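Photosystem II stability/assembly factor HCF136 (Cyanidioschyzon merolae, PDB 5OJ3) is probably essential for photosystem II biogenesis, acting in assembly of an early intermediate that includes D2 and cytochrome b559. Local coordinates at residues S266-S271 with A285-G290. Residues are numbered along the deposited sequence; the frame is centred on the assembly and turned at random.
Sequences SYFTGS and AIPSRG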
# COMPACT_ATOMS: atom_id res chain seq x y z
N SER A 266 10.03 -1.77 23.20
CA SER A 266 10.70 -2.85 22.49
C SER A 266 12.02 -2.37 21.90
O SER A 266 12.26 -1.17 21.75
CB SER A 266 9.82 -3.42 21.37
OG SER A 266 10.61 -3.86 20.29
N TYR A 267 12.88 -3.32 21.56
CA TYR A 267 14.04 -3.03 20.73
C TYR A 267 13.61 -3.13 19.27
O TYR A 267 12.80 -3.99 18.90
CB TYR A 267 15.18 -3.99 21.03
CG TYR A 267 15.98 -4.39 19.81
CD1 TYR A 267 16.91 -3.51 19.25
CD2 TYR A 267 15.81 -5.63 19.21
CE1 TYR A 267 17.63 -3.87 18.13
CE2 TYR A 267 16.53 -5.99 18.09
CZ TYR A 267 17.44 -5.11 17.55
OH TYR A 267 18.16 -5.47 16.44
N PHE A 268 14.16 -2.25 18.44
CA PHE A 268 13.66 -2.05 17.08
C PHE A 268 14.31 -3.02 16.11
O PHE A 268 15.48 -2.86 15.74
CB PHE A 268 13.89 -0.61 16.63
CG PHE A 268 13.36 -0.32 15.25
CD1 PHE A 268 12.00 -0.31 15.01
CD2 PHE A 268 14.22 -0.05 14.20
CE1 PHE A 268 11.51 -0.05 13.74
CE2 PHE A 268 13.73 0.22 12.94
CZ PHE A 268 12.37 0.21 12.71
N THR A 269 13.55 -4.04 15.71
CA THR A 269 13.88 -4.78 14.49
C THR A 269 13.87 -3.81 13.32
O THR A 269 12.87 -3.13 13.08
CB THR A 269 12.87 -5.91 14.27
OG1 THR A 269 11.57 -5.35 14.04
CG2 THR A 269 12.82 -6.82 15.48
N GLY A 270 14.98 -3.74 12.60
CA GLY A 270 15.18 -2.62 11.70
C GLY A 270 14.58 -2.71 10.32
O GLY A 270 15.25 -2.41 9.33
N SER A 271 13.31 -3.11 10.23
CA SER A 271 12.58 -3.05 8.97
C SER A 271 11.21 -2.44 9.21
O SER A 271 10.70 -2.41 10.33
CB SER A 271 12.44 -4.43 8.33
OG SER A 271 13.71 -5.00 8.03
N ALA A 285 4.49 4.71 7.15
CA ALA A 285 4.96 3.34 7.27
C ALA A 285 4.85 2.94 8.74
O ALA A 285 4.49 3.75 9.60
CB ALA A 285 6.40 3.21 6.76
N ILE A 286 5.16 1.68 9.01
CA ILE A 286 5.01 1.15 10.36
C ILE A 286 6.20 0.25 10.65
O ILE A 286 6.68 -0.45 9.74
CB ILE A 286 3.66 0.43 10.51
CG1 ILE A 286 3.23 0.41 11.96
CG2 ILE A 286 3.71 -0.99 9.99
CD1 ILE A 286 1.85 -0.08 12.09
N PRO A 287 6.73 0.25 11.86
CA PRO A 287 7.76 -0.73 12.22
C PRO A 287 7.20 -2.14 12.22
O PRO A 287 5.99 -2.37 12.32
CB PRO A 287 8.19 -0.30 13.62
CG PRO A 287 7.09 0.57 14.13
CD PRO A 287 6.55 1.26 12.92
N SER A 288 8.12 -3.10 12.09
CA SER A 288 7.75 -4.51 11.96
C SER A 288 6.84 -4.97 13.08
O SER A 288 5.93 -5.78 12.86
CB SER A 288 9.01 -5.38 11.90
OG SER A 288 9.69 -5.20 10.67
N ARG A 289 7.05 -4.46 14.29
CA ARG A 289 6.34 -4.93 15.47
C ARG A 289 5.24 -3.98 15.92
O ARG A 289 4.72 -4.13 17.03
CB ARG A 289 7.33 -5.17 16.61
CG ARG A 289 8.25 -6.38 16.44
CD ARG A 289 7.65 -7.63 17.07
NE ARG A 289 8.42 -8.83 16.75
CZ ARG A 289 9.39 -9.34 17.51
NH1 ARG A 289 9.73 -8.74 18.64
NH2 ARG A 289 10.02 -10.44 17.13
N GLY A 290 4.88 -3.00 15.09
CA GLY A 290 3.68 -2.21 15.31
C GLY A 290 3.71 -1.29 16.51
O GLY A 290 2.66 -0.81 16.93
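With CG anti to the backbone N (chi1 -178°), F268 swings its ring in beside P287, while S288 keeps OG beside its own backbone N (chi1 -71°), so that hydroxyl and amide face the same way. Both are directed at one acceptor, the carbonyl of S271. S288 OG lies 3.0 Å from S271 O. S288 N lies 3.2 Å from S271 O; both bonds are weak, the amide one clearly bent, with 134° at the hydrogen. Serine suits this position because its short side chain adds a second donor next to the amide. S271 turns its own hydroxyl to S228.

The apolar half is an edge contact. P287 CB sits in the plane of the F268 ring, 3.3 Å from F268 CE1, and the two side chains cross at about a right angle. F292 touches both residues, and D251 and L254 of helix 250-254 also border F268, so a large flat side chain is well placed here. T269 holds OG1 in the crowded position between N and C, which carries it to S288 CB at 3.3 Å, a van der Waals contact.

P287 ends strand 283-287 and opens a type I turn closed by G290 N to P287 O, 3.0 Å; S288 and R289 take the two corners, and G290 accepts positive phi. An inverse gamma turn centred on G270 leads segment 266-271 into strand 272-273. The contact thus joins the loop entering the propeller blade's first strand, 272-273, to the turn between strands 283-287 and 292-296, which implies a weak two-donor hold on one carbonyl beside an apolar edge contact.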